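Local coordinates for putative glycosyl hydrolase (Parabacteroides distasonis, PDB 4QHZ), which probably acts as a glycosyl hydrolase of the 3-keto-disaccharide hydrolase family and binds a magnesium ion, at residues 119-124 and 224-229; 126-131 and 147-152; 185-190 and 202-207. One frame throughout, in Å; residues are numbered along the deposited sequence.

Contact 1: 119-124 and 224-229. With MG (magnesium ion), chain I.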
ATOM      1  N   SER C 119     -11.475  -3.044 -28.312  1.00 22.49           N
ATOM      2  CA  SER C 119     -11.347  -1.620 -28.056  1.00 21.19           C
ATOM      3  C   SER C 119     -10.568  -1.487 -26.759  1.00 22.02           C
ATOM      4  O   SER C 119      -9.790  -2.376 -26.415  1.00 22.87           O
ATOM      5  CB  SER C 119     -12.717  -0.942 -27.977  1.00 21.47           C
ATOM      6  OG  SER C 119     -12.586   0.464 -27.799  1.00 19.85           O
ATOM      7  N   GLY C 120     -10.770  -0.403 -26.027  1.00 23.28           N
ATOM      8  CA  GLY C 120     -10.101  -0.236 -24.747  1.00 23.28           C
ATOM      9  C   GLY C 120     -10.274   1.143 -24.180  1.00 24.12           C
ATOM     10  O   GLY C 120     -10.594   2.088 -24.904  1.00 25.56           O
ATOM     11  N   ILE C 121     -10.089   1.245 -22.869  1.00 24.09           N
ATOM     12  CA  ILE C 121     -10.185   2.508 -22.159  1.00 23.91           C
ATOM     13  C   ILE C 121      -8.794   2.852 -21.641  1.00 22.10           C
ATOM     14  O   ILE C 121      -8.294   2.196 -20.725  1.00 21.65           O
ATOM     15  CB  ILE C 121     -11.203   2.427 -21.002  1.00 22.92           C
ATOM     16  CG1 ILE C 121     -12.588   2.037 -21.527  1.00 26.55           C
ATOM     17  CG2 ILE C 121     -11.298   3.747 -20.256  1.00 23.99           C
ATOM     18  CD1 ILE C 121     -13.051   0.673 -21.073  1.00 28.57           C
ATOM     19  N   PHE C 122      -8.169   3.864 -22.235  1.00 21.90           N
ATOM     20  CA  PHE C 122      -6.850   4.318 -21.797  1.00 23.08           C
ATOM     21  C   PHE C 122      -6.995   5.360 -20.703  1.00 23.67           C
ATOM     22  O   PHE C 122      -7.394   6.500 -20.963  1.00 22.59           O
ATOM     23  CB  PHE C 122      -6.044   4.891 -22.960  1.00 24.21           C
ATOM     24  CG  PHE C 122      -5.445   3.846 -23.860  1.00 23.46           C
ATOM     25  CD1 PHE C 122      -6.235   3.168 -24.781  1.00 23.63           C
ATOM     26  CD2 PHE C 122      -4.093   3.552 -23.797  1.00 23.87           C
ATOM     27  CE1 PHE C 122      -5.688   2.212 -25.621  1.00 23.99           C
ATOM     28  CE2 PHE C 122      -3.541   2.598 -24.627  1.00 24.98           C
ATOM     29  CZ  PHE C 122      -4.339   1.927 -25.542  1.00 25.20           C
ATOM     30  N   LEU C 123      -6.653   4.956 -19.483  1.00 23.48           N
ATOM     31  CA  LEU C 123      -6.778   5.805 -18.301  1.00 22.83           C
ATOM     32  C   LEU C 123      -5.681   6.860 -18.315  1.00 22.45           C
ATOM     33  O   LEU C 123      -4.502   6.524 -18.423  1.00 22.76           O
ATOM     34  CB  LEU C 123      -6.700   4.957 -17.033  1.00 23.76           C
ATOM     35  CG  LEU C 123      -7.671   3.766 -16.997  1.00 25.91           C
ATOM     36  CD1 LEU C 123      -7.394   2.880 -15.794  1.00 26.20           C
ATOM     37  CD2 LEU C 123      -9.121   4.230 -16.994  1.00 26.17           C
ATOM     38  N   GLN C 124      -6.085   8.130 -18.238  1.00 20.99           N
ATOM     39  CA  GLN C 124      -5.201   9.284 -18.468  1.00 21.45           C
ATOM     40  C   GLN C 124      -4.444   9.192 -19.800  1.00 21.24           C
ATOM     41  O   GLN C 124      -3.397   9.800 -19.960  1.00 21.81           O
ATOM     42  CB  GLN C 124      -4.214   9.458 -17.311  1.00 21.87           C
ATOM     43  CG  GLN C 124      -4.881   9.671 -15.967  1.00 22.65           C
ATOM     44  CD  GLN C 124      -3.884  10.048 -14.889  1.00 23.11           C
ATOM     45  OE1 GLN C 124      -3.084   9.223 -14.454  1.00 21.29           O
ATOM     46  NE2 GLN C 124      -3.919  11.307 -14.465  1.00 24.70           N
ATOM     47  N   ILE C 224      -9.560  10.446 -21.107  1.00 25.12           N
ATOM     48  CA  ILE C 224      -9.925   9.064 -21.338  1.00 26.10           C
ATOM     49  C   ILE C 224      -9.905   8.872 -22.847  1.00 24.74           C
ATOM     50  O   ILE C 224     -10.567   9.610 -23.569  1.00 26.16           O
ATOM     51  CB  ILE C 224     -11.319   8.733 -20.776  1.00 26.54           C
ATOM     52  CG1 ILE C 224     -11.425   9.105 -19.291  1.00 28.47           C
ATOM     53  CG2 ILE C 224     -11.640   7.260 -20.967  1.00 27.23           C
ATOM     54  CD1 ILE C 224     -10.490   8.340 -18.376  1.00 31.60           C
ATOM     55  N   ILE C 225      -9.127   7.908 -23.323  1.00 23.63           N
ATOM     56  CA  ILE C 225      -9.080   7.589 -24.740  1.00 23.20           C
ATOM     57  C   ILE C 225      -9.771   6.255 -24.983  1.00 23.32           C
ATOM     58  O   ILE C 225      -9.477   5.269 -24.302  1.00 23.47           O
ATOM     59  CB  ILE C 225      -7.638   7.510 -25.283  1.00 23.10           C
ATOM     60  CG1 ILE C 225      -6.855   8.779 -24.927  1.00 23.96           C
ATOM     61  CG2 ILE C 225      -7.651   7.284 -26.794  1.00 23.40           C
ATOM     62  CD1 ILE C 225      -5.406   8.769 -25.392  1.00 24.50           C
ATOM     63  N   LEU C 226     -10.687   6.236 -25.950  1.00 22.44           N
ATOM     64  CA  LEU C 226     -11.331   5.008 -26.395  1.00 22.32           C
ATOM     65  C   LEU C 226     -10.665   4.539 -27.685  1.00 23.18           C
ATOM     66  O   LEU C 226     -10.515   5.302 -28.645  1.00 20.83           O
ATOM     67  CB  LEU C 226     -12.836   5.209 -26.596  1.00 22.87           C
ATOM     68  CG  LEU C 226     -13.647   5.543 -25.339  1.00 23.78           C
ATOM     69  CD1 LEU C 226     -15.118   5.756 -25.676  1.00 24.73           C
ATOM     70  CD2 LEU C 226     -13.517   4.453 -24.283  1.00 25.49           C
ATOM     71  N   GLN C 227     -10.292   3.269 -27.700  1.00 23.79           N
ATOM     72  CA  GLN C 227      -9.458   2.716 -28.759  1.00 24.89           C
ATOM     73  C   GLN C 227     -10.255   2.269 -29.992  1.00 22.68           C
ATOM     74  O   GLN C 227     -11.252   1.558 -29.882  1.00 25.73           O
ATOM     75  CB  GLN C 227      -8.670   1.532 -28.201  1.00 24.02           C
ATOM     76  CG  GLN C 227      -7.700   0.866 -29.171  1.00 24.00           C
ATOM     77  CD  GLN C 227      -7.126  -0.414 -28.585  1.00 23.89           C
ATOM     78  OE1 GLN C 227      -7.867  -1.319 -28.200  1.00 21.05           O
ATOM     79  NE2 GLN C 227      -5.804  -0.492 -28.497  1.00 26.74           N
ATOM     80  N   SER C 228      -9.795   2.709 -31.156  1.00 23.63           N
ATOM     81  CA  SER C 228     -10.202   2.162 -32.434  1.00 24.65           C
ATOM     82  C   SER C 228      -9.137   1.169 -32.887  1.00 25.27           C
ATOM     83  O   SER C 228      -8.094   1.562 -33.394  1.00 26.79           O
ATOM     84  CB  SER C 228     -10.359   3.271 -33.472  1.00 25.17           C
ATOM     85  OG  SER C 228     -10.609   2.723 -34.754  1.00 26.10           O
ATOM     86  N   HIS C 229      -9.385  -0.114 -32.656  1.00 28.54           N
ATOM     87  CA  HIS C 229      -8.429  -1.163 -32.983  1.00 29.05           C
ATOM     88  C   HIS C 229      -8.678  -1.612 -34.425  1.00 31.39           C
ATOM     89  O   HIS C 229      -9.731  -2.160 -34.738  1.00 36.37           O
ATOM     90  CB  HIS C 229      -8.561  -2.323 -31.992  1.00 26.79           C
ATOM     91  CG  HIS C 229      -7.409  -3.274 -32.017  1.00 28.58           C
ATOM     92  ND1 HIS C 229      -7.417  -4.432 -32.765  1.00 26.33           N
ATOM     93  CD2 HIS C 229      -6.214  -3.241 -31.381  1.00 27.53           C
ATOM     94  CE1 HIS C 229      -6.268  -5.061 -32.603  1.00 27.98           C
ATOM     95  NE2 HIS C 229      -5.521  -4.361 -31.769  1.00 29.13           N
TER
HETATM   96 MG    MG I 302      -7.750  -3.061 -26.953  1.00 15.65          MG
HETATM   97  O   HOH W   1      -5.874  -3.618 -27.036  1.00 21.33           O
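Ser119 to Phe122 pair with Ile225 to Gln227 as antiparallel neighbours in the five-stranded sheet of a concanavalin-like beta sandwich. The contact is buried. It ends at the magnesium site. Phe122 and Ile225 form the hydrogen-bonded pair. The N of Phe122 gives an almost straight bond to Ile225 O (2.8 Å, 175° at the hydrogen). The return bond runs from Ile225 N to Phe122 O at 3.2 Å. Further along, Gln227 N donates to Gly120 O.

Side chains alternate between the two faces. Ile121 and Leu226, a non-hydrogen-bonded pair, lie side by side and point the same way, with Ile121 CG1 3.8 Å from Leu226 CD2. The CG2 methyl of Ile121 also meets Ile224 CG2 at 3.6 Å. This face packs on strands 97-104 and 165-177 of the larger sheet, where Met99, Ile101 and Tyr168 receive it. The opposite face carries Phe122 and Ile225. Their CB atoms are 3.8 Å apart, and the Phe122 ring turns its edge to Ile225 O.

At the metal end both segments supply ligands. Ser119 O is 2.2 Å from the magnesium, and Gln227 binds it through its side chain. Asn118, Glu128, Gln130 and a water complete the six-ligand shell. One further bond ties the two segments together here. Ser119 OG stands anti to its own backbone N (chi1 -177°). It donates to Gln227 O at 2.7 Å, in the carbonyl plane and on a lone pair.

Contact 2: 126-131 and 147-152. With MG (magnesium ion), chain I.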
HETATM    1  N   MSE C 126      -2.838   6.703 -20.954  1.00 26.70           N
HETATM    2  CA  MSE C 126      -1.593   5.917 -20.846  1.00 25.05           C
HETATM    3  C   MSE C 126      -1.791   4.447 -20.551  1.00 24.29           C
HETATM    4  O   MSE C 126      -0.962   3.631 -20.942  1.00 22.43           O
HETATM    5  CB  MSE C 126      -0.720   6.438 -19.706  1.00 27.09           C
HETATM    6  CG  MSE C 126      -0.450   7.938 -19.728  1.00 29.64           C
HETATM    7 SE   MSE C 126       0.534   8.439 -21.343  0.75 36.44          SE
HETATM    8  CE  MSE C 126       2.369   8.229 -20.642  1.00 36.14           C
ATOM      9  N   TYR C 127      -2.869   4.089 -19.857  1.00 22.69           N
ATOM     10  CA  TYR C 127      -2.999   2.749 -19.286  1.00 22.29           C
ATOM     11  C   TYR C 127      -4.289   2.065 -19.743  1.00 21.40           C
ATOM     12  O   TYR C 127      -5.377   2.399 -19.266  1.00 22.63           O
ATOM     13  CB  TYR C 127      -2.939   2.829 -17.752  1.00 20.49           C
ATOM     14  CG  TYR C 127      -1.847   3.740 -17.223  1.00 20.71           C
ATOM     15  CD1 TYR C 127      -0.504   3.451 -17.449  1.00 20.84           C
ATOM     16  CD2 TYR C 127      -2.154   4.887 -16.497  1.00 19.54           C
ATOM     17  CE1 TYR C 127       0.498   4.277 -16.976  1.00 19.92           C
ATOM     18  CE2 TYR C 127      -1.150   5.717 -16.017  1.00 20.57           C
ATOM     19  CZ  TYR C 127       0.173   5.409 -16.261  1.00 19.18           C
ATOM     20  OH  TYR C 127       1.168   6.231 -15.793  1.00 17.21           O
ATOM     21  N   GLU C 128      -4.173   1.095 -20.648  1.00 20.46           N
ATOM     22  CA  GLU C 128      -5.359   0.477 -21.253  1.00 21.90           C
ATOM     23  C   GLU C 128      -6.028  -0.562 -20.355  1.00 20.67           C
ATOM     24  O   GLU C 128      -5.399  -1.532 -19.938  1.00 20.51           O
ATOM     25  CB  GLU C 128      -5.042  -0.202 -22.597  1.00 22.81           C
ATOM     26  CG  GLU C 128      -6.304  -0.715 -23.300  1.00 23.49           C
ATOM     27  CD  GLU C 128      -6.051  -1.444 -24.609  1.00 25.33           C
ATOM     28  OE1 GLU C 128      -4.886  -1.787 -24.902  1.00 23.89           O
ATOM     29  OE2 GLU C 128      -7.040  -1.681 -25.350  1.00 23.42           O
ATOM     30  N   VAL C 129      -7.312  -0.345 -20.085  1.00 19.41           N
ATOM     31  CA  VAL C 129      -8.195  -1.396 -19.615  1.00 19.63           C
ATOM     32  C   VAL C 129      -8.791  -2.029 -20.862  1.00 19.79           C
ATOM     33  O   VAL C 129      -9.546  -1.384 -21.591  1.00 19.96           O
ATOM     34  CB  VAL C 129      -9.318  -0.867 -18.704  1.00 20.17           C
ATOM     35  CG1 VAL C 129     -10.183  -2.020 -18.201  1.00 20.31           C
ATOM     36  CG2 VAL C 129      -8.736  -0.084 -17.535  1.00 21.44           C
ATOM     37  N   GLN C 130      -8.437  -3.285 -21.116  1.00 20.70           N
ATOM     38  CA  GLN C 130      -8.797  -3.952 -22.362  1.00 21.48           C
ATOM     39  C   GLN C 130     -10.305  -4.149 -22.495  1.00 20.79           C
ATOM     40  O   GLN C 130     -10.989  -4.492 -21.533  1.00 21.25           O
ATOM     41  CB  GLN C 130      -8.084  -5.305 -22.469  1.00 21.36           C
ATOM     42  CG  GLN C 130      -8.439  -6.149 -23.691  1.00 22.92           C
ATOM     43  CD  GLN C 130      -7.897  -5.585 -25.002  1.00 25.38           C
ATOM     44  OE1 GLN C 130      -8.180  -4.441 -25.368  1.00 23.63           O
ATOM     45  NE2 GLN C 130      -7.110  -6.392 -25.718  1.00 24.09           N
ATOM     46  N   VAL C 131     -10.797  -3.896 -23.703  1.00 20.65           N
ATOM     47  CA  VAL C 131     -12.139  -4.259 -24.104  1.00 21.89           C
ATOM     48  C   VAL C 131     -12.022  -5.242 -25.268  1.00 22.64           C
ATOM     49  O   VAL C 131     -11.282  -5.003 -26.222  1.00 23.00           O
ATOM     50  CB  VAL C 131     -12.954  -3.020 -24.512  1.00 22.11           C
ATOM     51  CG1 VAL C 131     -14.239  -3.417 -25.237  1.00 21.92           C
ATOM     52  CG2 VAL C 131     -13.257  -2.180 -23.281  1.00 21.94           C
ATOM     53  N   SER C 147      -8.265  -6.932 -18.565  1.00 18.35           N
ATOM     54  CA  SER C 147      -6.860  -6.897 -18.214  1.00 19.03           C
ATOM     55  C   SER C 147      -6.401  -5.453 -18.186  1.00 19.26           C
ATOM     56  O   SER C 147      -6.989  -4.600 -18.860  1.00 19.08           O
ATOM     57  CB  SER C 147      -6.012  -7.700 -19.215  1.00 18.65           C
ATOM     58  OG  SER C 147      -6.047  -7.140 -20.521  1.00 17.34           O
ATOM     59  N   ILE C 148      -5.390  -5.172 -17.371  1.00 19.00           N
ATOM     60  CA  ILE C 148      -4.551  -4.005 -17.595  1.00 20.24           C
ATOM     61  C   ILE C 148      -3.562  -4.516 -18.633  1.00 20.82           C
ATOM     62  O   ILE C 148      -2.707  -5.350 -18.332  1.00 18.28           O
ATOM     63  CB  ILE C 148      -3.855  -3.490 -16.321  1.00 20.10           C
ATOM     64  CG1 ILE C 148      -4.866  -3.247 -15.195  1.00 20.63           C
ATOM     65  CG2 ILE C 148      -3.091  -2.204 -16.614  1.00 22.02           C
ATOM     66  CD1 ILE C 148      -6.113  -2.487 -15.616  1.00 22.52           C
ATOM     67  N   TYR C 149      -3.722  -4.038 -19.865  1.00 21.52           N
ATOM     68  CA  TYR C 149      -3.241  -4.750 -21.049  1.00 21.55           C
ATOM     69  C   TYR C 149      -1.779  -5.201 -20.938  1.00 23.13           C
ATOM     70  O   TYR C 149      -0.861  -4.381 -20.829  1.00 21.87           O
ATOM     71  CB  TYR C 149      -3.448  -3.895 -22.301  1.00 20.89           C
ATOM     72  CG  TYR C 149      -3.053  -4.591 -23.574  1.00 21.80           C
ATOM     73  CD1 TYR C 149      -3.803  -5.649 -24.074  1.00 22.27           C
ATOM     74  CD2 TYR C 149      -1.920  -4.198 -24.274  1.00 22.46           C
ATOM     75  CE1 TYR C 149      -3.443  -6.294 -25.244  1.00 22.45           C
ATOM     76  CE2 TYR C 149      -1.553  -4.835 -25.440  1.00 23.51           C
ATOM     77  CZ  TYR C 149      -2.316  -5.881 -25.919  1.00 21.80           C
ATOM     78  OH  TYR C 149      -1.943  -6.513 -27.074  1.00 22.28           O
ATOM     79  N   LYS C 150      -1.605  -6.526 -20.955  1.00 22.69           N
ATOM     80  CA  LYS C 150      -0.297  -7.215 -20.909  1.00 22.22           C
ATOM     81  C   LYS C 150       0.498  -7.013 -19.612  1.00 22.74           C
ATOM     82  O   LYS C 150       1.706  -7.242 -19.575  1.00 27.15           O
ATOM     83  CB  LYS C 150       0.561  -6.842 -22.135  1.00 20.65           C
ATOM     84  CG  LYS C 150       0.124  -7.548 -23.407  1.00 22.53           C
ATOM     85  CD  LYS C 150       1.174  -7.453 -24.500  1.00 22.54           C
ATOM     86  CE  LYS C 150       0.828  -8.343 -25.680  1.00 21.68           C
ATOM     87  NZ  LYS C 150       1.981  -8.479 -26.624  1.00 21.87           N
ATOM     88  N   GLN C 151      -0.183  -6.596 -18.548  1.00 20.64           N
ATOM     89  CA  GLN C 151       0.451  -6.445 -17.242  1.00 22.74           C
ATOM     90  C   GLN C 151      -0.219  -7.319 -16.200  1.00 23.25           C
ATOM     91  O   GLN C 151       0.455  -8.068 -15.505  1.00 23.15           O
ATOM     92  CB  GLN C 151       0.396  -4.995 -16.775  1.00 22.16           C
ATOM     93  CG  GLN C 151       1.276  -4.051 -17.567  1.00 21.59           C
ATOM     94  CD  GLN C 151       1.176  -2.620 -17.078  1.00 21.33           C
ATOM     95  OE1 GLN C 151       0.845  -2.369 -15.915  1.00 24.04           O
ATOM     96  NE2 GLN C 151       1.484  -1.672 -17.952  1.00 21.48           N
ATOM     97  N   SER C 152      -1.542  -7.189 -16.088  1.00 24.76           N
ATOM     98  CA  SER C 152      -2.312  -7.807 -15.018  1.00 23.82           C
ATOM     99  C   SER C 152      -3.488  -8.594 -15.567  1.00 24.19           C
ATOM    100  O   SER C 152      -4.402  -8.026 -16.165  1.00 22.07           O
ATOM    101  CB  SER C 152      -2.813  -6.738 -14.055  1.00 25.29           C
ATOM    102  OG  SER C 152      -1.724  -6.024 -13.492  1.00 27.00           O
TER
HETATM  103 MG    MG I 302      -7.750  -3.061 -26.953  1.00 15.65          MG
HETATM  104  O   HOH W   1      -5.874  -3.618 -27.036  1.00 21.33           O
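Glu128 and Tyr149 both hold CG anti to the backbone N (chi1 -174° and -177°), and their side chains run side by side in the same direction. Gln130 also starts anti, but its chain bends beyond CG. The two carboxylate oxygens of Glu128 part company. OE2 binds the magnesium at 2.2 Å, and OE1 packs 3.6 Å from CG of the Tyr149 ring. The carboxylate and ring planes are turned 43° apart. Gln130 OE1 is a second magnesium ligand, at 2.1 Å. Its NE2 comes 3.7 Å from Tyr149 CE1, and its main polar partner is Gly143.

Within the sandwich, 127-131 is an outer strand of the five-stranded sheet, and the loop 147-152 docks on it by a single bridge, Val129 with Ile148. Two bonds of 3.0 Å frame the bridge, Tyr149 N to Glu128 O and Gln130 N to Ser147 O. Val129 CG2 and Ile148 CD1 touch beside it.

Water 1 binds the magnesium and makes weak hydrogen bonds to Glu128 OE1 and Gln130 NE2. It sits above one face of the Tyr149 ring, toward the rim, while CG of Lys150 lies against the opposite face, also toward the rim. The Tyr149 hydroxyl is hydrogen-bonded to that of Tyr140.

Contact 3: 185-190 and 202-207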
ATOM      1  N   THR C 185       4.701   7.314  -6.825  1.00 22.36           N
ATOM      2  CA  THR C 185       3.663   6.343  -6.525  1.00 23.38           C
ATOM      3  C   THR C 185       3.073   5.868  -7.838  1.00 23.62           C
ATOM      4  O   THR C 185       2.859   6.663  -8.754  1.00 25.27           O
ATOM      5  CB  THR C 185       2.544   6.926  -5.643  1.00 23.12           C
ATOM      6  OG1 THR C 185       1.996   8.095  -6.265  1.00 21.74           O
ATOM      7  CG2 THR C 185       3.081   7.289  -4.266  1.00 23.42           C
ATOM      8  N   HIS C 186       2.836   4.567  -7.939  1.00 24.26           N
ATOM      9  CA  HIS C 186       2.262   3.993  -9.145  1.00 25.56           C
ATOM     10  C   HIS C 186       0.766   4.235  -9.173  1.00 24.06           C
ATOM     11  O   HIS C 186       0.156   4.461  -8.130  1.00 23.16           O
ATOM     12  CB  HIS C 186       2.544   2.500  -9.206  1.00 26.83           C
ATOM     13  CG  HIS C 186       3.979   2.177  -9.456  1.00 29.44           C
ATOM     14  ND1 HIS C 186       4.432   1.717 -10.672  1.00 30.86           N
ATOM     15  CD2 HIS C 186       5.068   2.278  -8.660  1.00 29.80           C
ATOM     16  CE1 HIS C 186       5.738   1.538 -10.612  1.00 31.60           C
ATOM     17  NE2 HIS C 186       6.148   1.865  -9.400  1.00 32.01           N
ATOM     18  N   PRO C 187       0.166   4.194 -10.370  1.00 21.76           N
ATOM     19  CA  PRO C 187      -1.283   4.279 -10.414  1.00 20.93           C
ATOM     20  C   PRO C 187      -1.891   2.990  -9.903  1.00 20.28           C
ATOM     21  O   PRO C 187      -1.264   1.931  -9.997  1.00 20.85           O
ATOM     22  CB  PRO C 187      -1.599   4.451 -11.906  1.00 20.86           C
ATOM     23  CG  PRO C 187      -0.286   4.526 -12.610  1.00 21.97           C
ATOM     24  CD  PRO C 187       0.736   3.927 -11.696  1.00 21.38           C
ATOM     25  N   THR C 188      -3.093   3.076  -9.353  1.00 20.02           N
ATOM     26  CA  THR C 188      -3.838   1.882  -8.973  1.00 20.59           C
ATOM     27  C   THR C 188      -5.225   1.937  -9.597  1.00 20.02           C
ATOM     28  O   THR C 188      -5.755   3.024  -9.855  1.00 18.44           O
ATOM     29  CB  THR C 188      -3.940   1.718  -7.446  1.00 20.81           C
ATOM     30  OG1 THR C 188      -4.624   2.839  -6.883  1.00 22.13           O
ATOM     31  CG2 THR C 188      -2.549   1.606  -6.825  1.00 22.19           C
ATOM     32  N   VAL C 189      -5.809   0.765  -9.833  1.00 19.13           N
ATOM     33  CA  VAL C 189      -7.111   0.688 -10.476  1.00 18.84           C
ATOM     34  C   VAL C 189      -7.912  -0.523  -9.987  1.00 19.25           C
ATOM     35  O   VAL C 189      -7.368  -1.611  -9.798  1.00 19.92           O
ATOM     36  CB  VAL C 189      -6.955   0.664 -12.017  1.00 19.50           C
ATOM     37  CG1 VAL C 189      -6.223  -0.591 -12.477  1.00 19.43           C
ATOM     38  CG2 VAL C 189      -8.311   0.789 -12.698  1.00 18.85           C
ATOM     39  N   THR C 190      -9.200  -0.299  -9.753  1.00 18.56           N
ATOM     40  CA  THR C 190     -10.149  -1.369  -9.527  1.00 19.69           C
ATOM     41  C   THR C 190     -11.104  -1.386 -10.711  1.00 20.51           C
ATOM     42  O   THR C 190     -11.573  -0.336 -11.144  1.00 21.45           O
ATOM     43  CB  THR C 190     -10.896  -1.186  -8.181  1.00 19.33           C
ATOM     44  OG1 THR C 190      -9.991  -1.464  -7.101  1.00 17.81           O
ATOM     45  CG2 THR C 190     -12.094  -2.117  -8.059  1.00 20.79           C
ATOM     46  N   THR C 202      -5.370  -3.001  -8.358  1.00 20.40           N
ATOM     47  CA  THR C 202      -4.199  -3.461  -9.089  1.00 20.64           C
ATOM     48  C   THR C 202      -3.234  -2.316  -9.318  1.00 20.55           C
ATOM     49  O   THR C 202      -3.635  -1.227  -9.710  1.00 20.56           O
ATOM     50  CB  THR C 202      -4.618  -4.055 -10.442  1.00 21.42           C
ATOM     51  OG1 THR C 202      -5.475  -5.180 -10.208  1.00 21.11           O
ATOM     52  CG2 THR C 202      -3.423  -4.507 -11.246  1.00 21.81           C
ATOM     53  N   THR C 203      -1.959  -2.564  -9.060  1.00 21.58           N
ATOM     54  CA  THR C 203      -0.924  -1.576  -9.321  1.00 23.51           C
ATOM     55  C   THR C 203      -0.551  -1.608 -10.798  1.00 22.89           C
ATOM     56  O   THR C 203      -0.299  -2.674 -11.357  1.00 22.33           O
ATOM     57  CB  THR C 203       0.324  -1.834  -8.457  1.00 25.00           C
ATOM     58  OG1 THR C 203      -0.022  -1.694  -7.074  1.00 26.15           O
ATOM     59  CG2 THR C 203       1.435  -0.849  -8.790  1.00 24.99           C
ATOM     60  N   ILE C 204      -0.532  -0.434 -11.418  1.00 22.14           N
ATOM     61  CA  ILE C 204      -0.147  -0.302 -12.811  1.00 20.84           C
ATOM     62  C   ILE C 204       1.355  -0.041 -12.858  1.00 23.29           C
ATOM     63  O   ILE C 204       1.865   0.809 -12.126  1.00 23.76           O
ATOM     64  CB  ILE C 204      -0.955   0.809 -13.502  1.00 20.42           C
ATOM     65  CG1 ILE C 204      -2.432   0.414 -13.544  1.00 21.63           C
ATOM     66  CG2 ILE C 204      -0.439   1.063 -14.910  1.00 21.28           C
ATOM     67  CD1 ILE C 204      -3.374   1.482 -14.063  1.00 21.82           C
ATOM     68  N   LEU C 205       2.061  -0.794 -13.702  1.00 25.92           N
ATOM     69  CA  LEU C 205       3.529  -0.803 -13.711  1.00 26.44           C
ATOM     70  C   LEU C 205       4.125   0.267 -14.607  1.00 26.32           C
ATOM     71  O   LEU C 205       5.289   0.613 -14.463  1.00 27.85           O
ATOM     72  CB  LEU C 205       4.052  -2.169 -14.157  1.00 28.65           C
ATOM     73  CG  LEU C 205       3.547  -3.363 -13.339  1.00 32.36           C
ATOM     74  CD1 LEU C 205       4.028  -4.668 -13.953  1.00 35.64           C
ATOM     75  CD2 LEU C 205       3.993  -3.255 -11.888  1.00 33.19           C
ATOM     76  N   GLY C 206       3.321   0.790 -15.519  1.00 22.86           N
ATOM     77  CA  GLY C 206       3.779   1.756 -16.508  1.00 22.61           C
ATOM     78  C   GLY C 206       2.822   1.719 -17.680  1.00 21.30           C
ATOM     79  O   GLY C 206       1.755   1.103 -17.586  1.00 22.52           O
ATOM     80  N   THR C 207       3.186   2.366 -18.782  1.00 20.50           N
ATOM     81  CA  THR C 207       2.348   2.353 -19.980  1.00 20.36           C
ATOM     82  C   THR C 207       2.036   0.915 -20.406  1.00 20.74           C
ATOM     83  O   THR C 207       2.870   0.018 -20.253  1.00 20.29           O
ATOM     84  CB  THR C 207       3.027   3.051 -21.170  1.00 22.81           C
ATOM     85  OG1 THR C 207       4.280   2.405 -21.445  1.00 24.34           O
ATOM     86  CG2 THR C 207       3.264   4.528 -20.877  1.00 21.87           C
TER
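Ile204 meets both Pro187 and Val189 and has more surface buried here than any other residue. Its N gives a straight bond to Pro187 O (2.9 Å, 179° at the hydrogen). Its side chain crosses that of Pro187 at about a right angle, with CB 3.9 Å from Pro187 CG. The CD1 methyl reaches on to Val189 CG1, also at 3.9 Å. Val189 meets it because its CG1 sits between the backbone N and the carbonyl carbon (chi1 64°). Tyr127 of the smaller sheet packs on both Ile204 and Pro187.

Val189 and Thr202 are the hydrogen-bonded pair of an antiparallel beta hairpin, strands 185-193 and 196-203. They exchange two bonds, Thr202 N to Val189 O at 2.8 Å and Val189 N to Thr202 O at 3.0 Å. Thr202 O also takes a CA-H contact from Thr188. The Thr202 hydroxyl bonds to Gln199.

Where the strand pairing runs out, His186 adds a side-chain bond. Its ND1 donates to Ile204 O at 3.1 Å, close to the imidazole plane. The ring also stacks on Tyr183. An alanine here would probably leave the Ile204 carbonyl without its imidazole donor and Tyr183 without its stacked ring. His186 CB also touches Thr203 CG2 at 3.6 Å.

Contacts 1 and 2 are buried and share the five-stranded sheet, since strands 119-123 and 127-131 are neighbours joined by backbone bonds. Both supply magnesium ligands and share water 1, so oxygen ligands gather at the metal end of both, beside the apolar packing of the strands. Contact 3 is only partly buried and binds no metal. It belongs to the hairpin in the larger sheet, and its side chains are mostly threonines and aliphatic groups. It leans on contact 2, where Gln151 is probably hydrogen-bonded to the backbone of Leu205 and Gly206. Contact 1 touches contact 3 more lightly, through Leu123 and Val189. Leu205 in contact 3 packs on Leu205 of another subunit, whereas Lys150 in contact 2 forms a salt bridge to Glu24 of a neighbouring subunit.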